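Local structure of catalase (Pseudomonas syringae, 1M7S) at the interface of chains A and B and the interface of chains A and C. The protein decomposes hydrogen peroxide into water and oxygen with a haem cofactor, protecting cells from the toxic effects of the peroxide. Numbering follows the deposited sequence. Chains: chain A/B/C, Catalase.

Contact 1: the interface of chains A and B. Residues chain A 393-395, 397; chain B 399-401.
B:Thr401 sets its side-chain hydroxyl against the backbone of A:Leu395, in a patch of the two-fold interface between subunits A and B. OG1 stands between its own backbone N and carbonyl carbon (chi1 49°), where it meets the leucine amide. The amide N of A:Leu395 donates to OG1 of B:Thr401 at 2.8 Å, almost straight at 176°. The amide N of B:Thr401 gives a bond back to the carbonyl O of A:Leu395, 2.9 Å long. One threonine thus takes up both polar backbone groups of one leucine. Its methyl CG2 stays on the leucine side, 4.2 Å from CB of A:Leu395.

The side chains of A:Glu394 and B:Thr400 pass each other at a slant. The glutamate touches with its aliphatic stem: CB lies 4.0 Å from CB of B:Thr400. CG of A:Glu394 lies beyond the end of the B:Thr401 carbonyl, 3.4 Å from its O. The B:Thr400 hydroxyl turns back on its own chain and donates to that same carbonyl O, from above the carbonyl plane. This bond ties down the threonine rotation beside the glutamate.

The amide N of A:Leu397 donates to the carbonyl O of B:Gly399 at 3.0 Å. Its side chain follows, with CD1 of A:Leu397 3.8 Å from backbone C of B:Thr400. The chain A loop pairs with the chain B segment leading into strand 401-402 mainly through backbone groups. Water 1 bridges O of A:Leu397 and N of B:Gly399, 2.9 Å from each.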
loop_
_atom_site.group_PDB
_atom_site.type_symbol
_atom_site.label_atom_id
_atom_site.label_comp_id
_atom_site.label_asym_id
_atom_site.label_seq_id
_atom_site.Cartn_x
_atom_site.Cartn_y
_atom_site.Cartn_z
ATOM N N SER A 393 -0.064 -31.140 18.693
ATOM C CA SER A 393 0.520 -32.159 19.572
ATOM C C SER A 393 1.142 -31.488 20.805
ATOM O O SER A 393 1.387 -30.290 20.766
ATOM C CB SER A 393 1.587 -32.970 18.835
ATOM O OG SER A 393 2.625 -32.086 18.490
ATOM N N GLU A 394 1.403 -32.250 21.873
ATOM C CA GLU A 394 1.965 -31.622 23.066
ATOM C C GLU A 394 3.439 -32.011 23.181
ATOM O O GLU A 394 3.707 -33.209 23.298
ATOM C CB GLU A 394 1.183 -32.087 24.310
ATOM C CG GLU A 394 -0.229 -31.500 24.319
ATOM C CD GLU A 394 -1.052 -32.009 25.483
ATOM O OE1 GLU A 394 -0.987 -33.245 25.716
ATOM O OE2 GLU A 394 -1.719 -31.163 26.134
ATOM N N LEU A 395 4.335 -31.030 23.172
ATOM C CA LEU A 395 5.774 -31.387 23.270
ATOM C C LEU A 395 6.263 -31.180 24.680
ATOM O O LEU A 395 6.006 -30.150 25.299
ATOM C CB LEU A 395 6.476 -30.355 22.345
ATOM C CG LEU A 395 8.026 -30.486 22.412
ATOM C CD1 LEU A 395 8.461 -31.617 21.472
ATOM C CD2 LEU A 395 8.663 -29.139 22.142
ATOM N N LEU A 397 8.522 -30.171 27.812
ATOM C CA LEU A 397 9.446 -29.090 28.027
ATOM C C LEU A 397 10.395 -29.335 29.206
ATOM O O LEU A 397 10.045 -30.090 30.118
ATOM C CB LEU A 397 8.650 -27.821 28.380
ATOM C CG LEU A 397 7.771 -27.333 27.202
ATOM C CD1 LEU A 397 6.792 -26.302 27.737
ATOM C CD2 LEU A 397 8.630 -26.810 26.073
ATOM N N GLY B 399 6.010 -29.001 32.222
ATOM C CA GLY B 399 4.777 -29.435 31.582
ATOM C C GLY B 399 5.092 -29.667 30.102
ATOM O O GLY B 399 6.209 -30.056 29.734
ATOM N N THR B 400 4.123 -29.370 29.264
ATOM C CA THR B 400 4.245 -29.516 27.818
ATOM C C THR B 400 3.647 -28.306 27.118
ATOM O O THR B 400 2.983 -27.480 27.737
ATOM C CB THR B 400 3.469 -30.745 27.298
ATOM O OG1 THR B 400 2.057 -30.501 27.365
ATOM C CG2 THR B 400 3.724 -32.054 28.038
ATOM N N THR B 401 3.864 -28.252 25.798
ATOM C CA THR B 401 3.227 -27.157 25.067
ATOM C C THR B 401 1.750 -27.541 25.169
ATOM O O THR B 401 1.459 -28.756 25.251
ATOM C CB THR B 401 3.697 -27.026 23.627
ATOM O OG1 THR B 401 3.655 -28.293 22.964
ATOM C CG2 THR B 401 5.166 -26.593 23.610
HETATM O O HOH W 1 8.369 -30.614 32.381
#

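Contact 2: the interface of chains A and C. Residues chain A 6, 30, 32; chain C 311-313, 329, 392.
A:Arg6 bends at chi3 (-50°), which turns its guanidinium toward the backbone of C:Leu313. On the other side, C:Val329 has CG1 anti to the backbone N (chi1 174°) and directs that methyl at A:Val32, whose own CG1 points at chain C. This is a patch of the two-fold interface between subunits A and C, where N-terminal residues of chain A meet chain C.

The two valine side chains cross at about a right angle. Their CG1 methyls are 3.4 Å apart, between A:Val32 and C:Val329, tighter than usual van der Waals contact. CB of C:Ala311 adds to the same apolar patch, 3.9 Å from CG1 of A:Val32. The first turn of helix 32-41 of chain A therefore packs against helix 323-339 of chain C and the loop that carries C:Ala311.

The other branch of A:Val32 serves the arginine. CG2 of A:Val32 sits 3.6 Å above the guanidinium plane of A:Arg6, offset toward its rim. This gives the flat group a support within its own chain. CG2 of A:Val32 also comes within 4.1 Å of the phenol oxygen OH of C:Tyr392, whose side chain crosses the valine at a slant.

NH1 of A:Arg6 donates to the carbonyl O of C:Leu313 at 2.9 Å. The bond is bent, and the oxygen lies somewhat out of the guanidinium plane. The carbonyl dipole would probably favour the positive charge of the guanidinium. A water-mediated link joins the arginine to a second carbonyl of the same loop. Water 2 pairs with NE of A:Arg6 at 2.6 Å and with the carbonyl O of C:Ala311 at 2.9 Å.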
loop_
_atom_site.group_PDB
_atom_site.type_symbol
_atom_site.label_atom_id
_atom_site.label_comp_id
_atom_site.label_asym_id
_atom_site.label_seq_id
_atom_site.Cartn_x
_atom_site.Cartn_y
_atom_site.Cartn_z
ATOM N N ARG A 6 -13.778 0.009 -21.724
ATOM C CA ARG A 6 -13.158 0.569 -20.525
ATOM C C ARG A 6 -13.502 -0.382 -19.366
ATOM O O ARG A 6 -14.209 -1.378 -19.587
ATOM C CB ARG A 6 -13.620 1.993 -20.268
ATOM C CG ARG A 6 -13.299 3.019 -21.344
ATOM C CD ARG A 6 -13.176 4.437 -20.803
ATOM N NE ARG A 6 -14.310 4.796 -19.969
ATOM C CZ ARG A 6 -15.534 5.219 -20.292
ATOM N NH1 ARG A 6 -16.428 5.460 -19.344
ATOM N NH2 ARG A 6 -15.811 5.430 -21.557
ATOM N N GLN A 30 -10.266 15.398 -19.830
ATOM C CA GLN A 30 -11.464 14.552 -19.870
ATOM C C GLN A 30 -11.359 13.291 -20.685
ATOM O O GLN A 30 -12.309 12.488 -20.778
ATOM C CB GLN A 30 -12.672 15.384 -20.365
ATOM C CG GLN A 30 -12.607 15.712 -21.871
ATOM C CD GLN A 30 -13.910 16.468 -22.209
ATOM O OE1 GLN A 30 -14.155 17.538 -21.679
ATOM N NE2 GLN A 30 -14.775 15.848 -23.004
ATOM N N VAL A 32 -11.084 10.069 -20.638
ATOM C CA VAL A 32 -11.125 9.013 -19.636
ATOM C C VAL A 32 -10.481 7.711 -20.106
ATOM O O VAL A 32 -9.965 6.986 -19.219
ATOM C CB VAL A 32 -12.563 8.793 -19.117
ATOM C CG1 VAL A 32 -13.089 10.116 -18.544
ATOM C CG2 VAL A 32 -13.523 8.329 -20.174
ATOM N N ALA C 311 -16.229 9.867 -14.003
ATOM C CA ALA C 311 -15.612 9.307 -15.203
ATOM C C ALA C 311 -16.272 8.034 -15.695
ATOM O O ALA C 311 -15.959 7.569 -16.824
ATOM C CB ALA C 311 -14.120 9.044 -14.921
ATOM N N ASN C 312 -17.110 7.382 -14.905
ATOM C CA ASN C 312 -17.836 6.183 -15.329
ATOM C C ASN C 312 -19.028 6.681 -16.187
ATOM O O ASN C 312 -20.107 6.915 -15.684
ATOM C CB ASN C 312 -18.365 5.334 -14.171
ATOM C CG ASN C 312 -17.299 4.522 -13.464
ATOM O OD1 ASN C 312 -16.320 4.168 -14.127
ATOM N ND2 ASN C 312 -17.381 4.305 -12.146
ATOM N N LEU C 313 -18.770 6.864 -17.458
ATOM C CA LEU C 313 -19.654 7.372 -18.476
ATOM C C LEU C 313 -19.998 6.287 -19.482
ATOM O O LEU C 313 -19.282 5.288 -19.601
ATOM C CB LEU C 313 -18.887 8.493 -19.197
ATOM C CG LEU C 313 -18.514 9.704 -18.352
ATOM C CD1 LEU C 313 -17.333 10.474 -18.935
ATOM C CD2 LEU C 313 -19.724 10.629 -18.237
ATOM N N VAL C 329 -13.817 14.614 -13.103
ATOM C CA VAL C 329 -13.604 13.523 -14.039
ATOM C C VAL C 329 -12.262 12.851 -13.719
ATOM O O VAL C 329 -12.141 11.678 -14.033
ATOM C CB VAL C 329 -13.726 13.965 -15.492
ATOM C CG1 VAL C 329 -13.359 12.862 -16.480
ATOM C CG2 VAL C 329 -15.185 14.338 -15.766
ATOM N N TYR C 392 -15.863 10.466 -29.213
ATOM C CA TYR C 392 -16.393 11.584 -28.462
ATOM C C TYR C 392 -16.961 12.660 -29.394
ATOM O O TYR C 392 -16.480 12.919 -30.524
ATOM C CB TYR C 392 -15.309 12.179 -27.544
ATOM C CG TYR C 392 -14.526 11.257 -26.624
ATOM C CD1 TYR C 392 -13.135 11.362 -26.558
ATOM C CD2 TYR C 392 -15.090 10.313 -25.791
ATOM C CE1 TYR C 392 -12.370 10.595 -25.704
ATOM C CE2 TYR C 392 -14.347 9.514 -24.942
ATOM C CZ TYR C 392 -12.977 9.650 -24.906
ATOM O OH TYR C 392 -12.185 8.864 -24.057
HETATM O O HOH W 2 -14.074 5.484 -17.445
#

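The C-alpha centres of contact 1 and contact 2 are about 62 Å apart. They share no residue, but chain A takes part in both, with different partners. In contact 1 it uses a stretch following 3-10 helix 388-390; in contact 2, its N-terminal part and helix 32-41. C:Tyr392 of contact 2 directly precedes, in sequence, the stretch 393-397 of contact 1, so this region borders both interfaces. Each interface is two-fold symmetric, as expected for a catalase tetramer. The centre of contact 2 is about 20 Å from C:His52, that of contact 1 about 31 Å from A:His52. Neither touches this active-site histidine; a role in assembly is likely.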